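Local coordinates for protein alpha-amylase G-6 (Bacillus halodurans, PDB 2C3G) that probably binds starch through this family 26 carbohydrate-binding module, one piece of a longer amylase, at residues L7-K12 and L62-R67. Numbering follows the deposited sequence.
Sequences LTIYFK and LLFKDR
Phe11 and Phe64 stack between the two sheets of this beta-sandwich module, at its core, where strand 6-12 of the mixed sheet lies across from strand 59-66 of the three-stranded antiparallel one. Two observations place the strands in different layers: the segment axes come no closer than 9.7 Å, their directions differing by 45°, and no hydrogen bond links them, so the contact is made by side chains. Ile9, Phe11, Leu62 and Phe64 all direct CB toward the opposite strand, and all four are buried. The two phenylalanines form an offset stack, with ring centroids 3.9 Å apart and planes only 6° from parallel. They enter from opposite strands and slide past each other, which carries Phe64 CB over the Phe11 face as a CH-pi contact, 3.8 Å from the centroid. Phe11 has CG trans to the backbone N (chi1 -179°), a setting that extends its ring over Phe64. The reverse face of Phe64 is covered near its rim by Leu62 CD1 from its own strand, so the ring is held between Phe11 and that methyl. With an alanine in place of Phe11, this sandwiching would probably be lost, leaving one face of Phe64 without its aromatic partner and a gap between the sheets. Trp92 of strand 92-93 also touches Ile9, Leu62 and Phe64, joining a further strand to the same core. Beside the stack, Ile9 divides its branches: Ile9 and Leu62 reach toward each other tip to tip, CG1 lying 3.8 Å from Leu62 CD2, while Ile9 CG2 abuts the Phe64 edge in the ring plane, 3.6 Å from CE1.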
ATOM      1  N   LEU A   7      -4.257  -8.072   3.333  1.00 15.57           N
ATOM      2  CA  LEU A   7      -2.979  -7.396   3.543  1.00 16.45           C
ATOM      3  C   LEU A   7      -3.207  -5.948   3.923  1.00 16.36           C
ATOM      4  O   LEU A   7      -3.718  -5.179   3.118  1.00 17.38           O
ATOM      5  CB  LEU A   7      -2.054  -7.587   2.320  1.00 16.24           C
ATOM      6  CG  LEU A   7      -0.816  -8.521   2.359  1.00 17.78           C
ATOM      7  CD1 LEU A   7      -0.790  -9.621   3.424  1.00 11.95           C
ATOM      8  CD2 LEU A   7      -0.538  -9.147   0.996  1.00 16.05           C
ATOM      9  N   THR A   8      -2.903  -5.606   5.175  1.00 16.02           N
ATOM     10  CA  THR A   8      -2.997  -4.231   5.666  1.00 16.38           C
ATOM     11  C   THR A   8      -1.647  -3.567   5.479  1.00 16.46           C
ATOM     12  O   THR A   8      -0.611  -4.124   5.828  1.00 16.89           O
ATOM     13  CB  THR A   8      -3.404  -4.160   7.162  1.00 16.21           C
ATOM     14  OG1 THR A   8      -4.697  -4.731   7.329  1.00 17.33           O
ATOM     15  CG2 THR A   8      -3.595  -2.679   7.601  1.00 16.25           C
ATOM     16  N   ILE A   9      -1.650  -2.385   4.894  1.00 17.00           N
ATOM     17  CA  ILE A   9      -0.411  -1.698   4.614  1.00 16.62           C
ATOM     18  C   ILE A   9      -0.528  -0.296   5.177  1.00 16.71           C
ATOM     19  O   ILE A   9      -1.544   0.358   4.983  1.00 16.75           O
ATOM     20  CB  ILE A   9      -0.063  -1.776   3.066  1.00 16.02           C
ATOM     21  CG1 ILE A   9       0.703  -3.073   2.759  1.00 17.56           C
ATOM     22  CG2 ILE A   9       0.946  -0.725   2.639  1.00 15.30           C
ATOM     23  CD1 ILE A   9      -0.100  -4.257   2.574  1.00 18.77           C
ATOM     24  N   TYR A  10       0.486   0.135   5.928  1.00 17.01           N
ATOM     25  CA  TYR A  10       0.545   1.500   6.446  1.00 17.60           C
ATOM     26  C   TYR A  10       1.690   2.205   5.778  1.00 17.45           C
ATOM     27  O   TYR A  10       2.764   1.645   5.626  1.00 17.84           O
ATOM     28  CB  TYR A  10       0.768   1.558   7.955  1.00 17.52           C
ATOM     29  CG  TYR A  10      -0.314   0.925   8.775  1.00 17.90           C
ATOM     30  CD1 TYR A  10      -1.286   1.704   9.401  1.00 17.53           C
ATOM     31  CD2 TYR A  10      -0.366  -0.456   8.918  1.00 17.79           C
ATOM     32  CE1 TYR A  10      -2.287   1.110  10.170  1.00 20.35           C
ATOM     33  CE2 TYR A  10      -1.347  -1.064   9.669  1.00 19.57           C
ATOM     34  CZ  TYR A  10      -2.300  -0.280  10.288  1.00 22.15           C
ATOM     35  OH  TYR A  10      -3.261  -0.884  11.021  1.00 23.94           O
ATOM     36  N   PHE A  11       1.438   3.442   5.378  1.00 17.67           N
ATOM     37  CA  PHE A  11       2.408   4.216   4.653  1.00 17.37           C
ATOM     38  C   PHE A  11       2.713   5.529   5.367  1.00 17.37           C
ATOM     39  O   PHE A  11       1.818   6.294   5.665  1.00 15.42           O
ATOM     40  CB  PHE A  11       1.840   4.479   3.259  1.00 17.86           C
ATOM     41  CG  PHE A  11       2.745   5.264   2.381  1.00 16.75           C
ATOM     42  CD1 PHE A  11       4.095   4.941   2.290  1.00 17.59           C
ATOM     43  CD2 PHE A  11       2.250   6.312   1.649  1.00 17.53           C
ATOM     44  CE1 PHE A  11       4.944   5.666   1.482  1.00 17.90           C
ATOM     45  CE2 PHE A  11       3.084   7.058   0.848  1.00 19.68           C
ATOM     46  CZ  PHE A  11       4.445   6.726   0.765  1.00 19.57           C
ATOM     47  N   LYS A  12       3.987   5.791   5.623  1.00 18.36           N
ATOM     48  CA  LYS A  12       4.384   7.083   6.143  1.00 20.05           C
ATOM     49  C   LYS A  12       4.638   8.000   4.966  1.00 21.08           C
ATOM     50  O   LYS A  12       5.680   7.900   4.286  1.00 20.91           O
ATOM     51  CB  LYS A  12       5.600   6.981   7.051  1.00 19.84           C
ATOM     52  CG  LYS A  12       5.879   8.289   7.711  1.00 22.35           C
ATOM     53  CD  LYS A  12       6.088   8.152   9.177  1.00 24.53           C
ATOM     54  CE  LYS A  12       7.464   8.615   9.526  1.00 26.11           C
ATOM     55  NZ  LYS A  12       7.564   8.963  10.978  1.00 28.90           N
ATOM     56  N   LEU A  62       3.200  -4.127  -4.822  1.00 25.51           N
ATOM     57  CA  LEU A  62       2.647  -2.788  -4.574  1.00 25.84           C
ATOM     58  C   LEU A  62       3.554  -1.557  -4.772  1.00 26.03           C
ATOM     59  O   LEU A  62       4.770  -1.602  -4.617  1.00 26.25           O
ATOM     60  CB  LEU A  62       1.942  -2.741  -3.204  1.00 26.39           C
ATOM     61  CG  LEU A  62       2.782  -2.816  -1.916  1.00 26.14           C
ATOM     62  CD1 LEU A  62       3.348  -1.448  -1.557  1.00 26.73           C
ATOM     63  CD2 LEU A  62       1.953  -3.395  -0.783  1.00 23.27           C
ATOM     64  N   LEU A  63       2.922  -0.448  -5.117  1.00 26.36           N
ATOM     65  CA  LEU A  63       3.594   0.849  -5.109  1.00 26.31           C
ATOM     66  C   LEU A  63       2.696   1.869  -4.415  1.00 25.42           C
ATOM     67  O   LEU A  63       1.481   1.780  -4.490  1.00 24.82           O
ATOM     68  CB  LEU A  63       3.897   1.328  -6.538  1.00 26.32           C
ATOM     69  CG  LEU A  63       4.794   0.481  -7.443  1.00 27.03           C
ATOM     70  CD1 LEU A  63       3.956  -0.237  -8.504  1.00 27.84           C
ATOM     71  CD2 LEU A  63       5.846   1.330  -8.101  1.00 26.36           C
ATOM     72  N   PHE A  64       3.317   2.834  -3.752  1.00 25.43           N
ATOM     73  CA  PHE A  64       2.632   4.020  -3.254  1.00 25.28           C
ATOM     74  C   PHE A  64       2.695   5.107  -4.318  1.00 26.19           C
ATOM     75  O   PHE A  64       3.657   5.178  -5.086  1.00 26.75           O
ATOM     76  CB  PHE A  64       3.285   4.499  -1.954  1.00 24.62           C
ATOM     77  CG  PHE A  64       3.356   3.430  -0.906  1.00 22.24           C
ATOM     78  CD1 PHE A  64       2.194   2.984  -0.284  1.00 19.65           C
ATOM     79  CD2 PHE A  64       4.567   2.832  -0.583  1.00 19.09           C
ATOM     80  CE1 PHE A  64       2.240   1.963   0.671  1.00 19.93           C
ATOM     81  CE2 PHE A  64       4.630   1.810   0.379  1.00 21.53           C
ATOM     82  CZ  PHE A  64       3.466   1.370   1.001  1.00 19.19           C
ATOM     83  N   LYS A  65       1.652   5.932  -4.368  1.00 27.30           N
ATOM     84  CA  LYS A  65       1.568   7.065  -5.281  1.00 27.99           C
ATOM     85  C   LYS A  65       0.637   8.151  -4.740  1.00 29.08           C
ATOM     86  O   LYS A  65      -0.218   7.883  -3.901  1.00 28.72           O
ATOM     87  CB  LYS A  65       1.076   6.608  -6.655  1.00 27.54           C
ATOM     88  CG  LYS A  65      -0.316   6.018  -6.695  1.00 25.69           C
ATOM     89  CD  LYS A  65      -0.687   5.578  -8.110  1.00 24.05           C
ATOM     90  CE  LYS A  65      -0.874   6.760  -9.036  1.00 22.97           C
ATOM     91  NZ  LYS A  65      -2.181   7.403  -8.835  1.00 23.83           N
ATOM     92  N   ASP A  66       0.796   9.380  -5.219  1.00 30.73           N
ATOM     93  CA  ASP A  66      -0.249  10.376  -4.974  1.00 32.75           C
ATOM     94  C   ASP A  66      -1.093  10.611  -6.221  1.00 34.08           C
ATOM     95  O   ASP A  66      -0.904   9.934  -7.235  1.00 33.74           O
ATOM     96  CB  ASP A  66       0.275  11.680  -4.316  1.00 33.21           C
ATOM     97  CG  ASP A  66       1.310  12.432  -5.149  1.00 33.18           C
ATOM     98  OD1 ASP A  66       1.377  12.271  -6.383  1.00 33.85           O
ATOM     99  OD2 ASP A  66       2.102  13.245  -4.624  1.00 33.46           O
ATOM    100  N   ARG A  67      -2.031  11.551  -6.143  1.00 36.10           N
ATOM    101  CA  ARG A  67      -2.931  11.820  -7.267  1.00 38.04           C
ATOM    102  C   ARG A  67      -2.232  12.654  -8.338  1.00 38.36           C
ATOM    103  O   ARG A  67      -2.824  12.978  -9.366  1.00 39.31           O
ATOM    104  CB  ARG A  67      -4.233  12.493  -6.802  1.00 38.47           C
ATOM    105  CG  ARG A  67      -5.492  11.797  -7.310  1.00 41.48           C
ATOM    106  CD  ARG A  67      -6.556  12.722  -7.927  1.00 46.03           C
ATOM    107  NE  ARG A  67      -6.940  12.287  -9.276  1.00 49.63           N
ATOM    108  CZ  ARG A  67      -7.551  13.048 -10.194  1.00 50.30           C
ATOM    109  NH1 ARG A  67      -7.879  14.312  -9.927  1.00 50.91           N
ATOM    110  NH2 ARG A  67      -7.830  12.537 -11.390  1.00 49.54           N
TER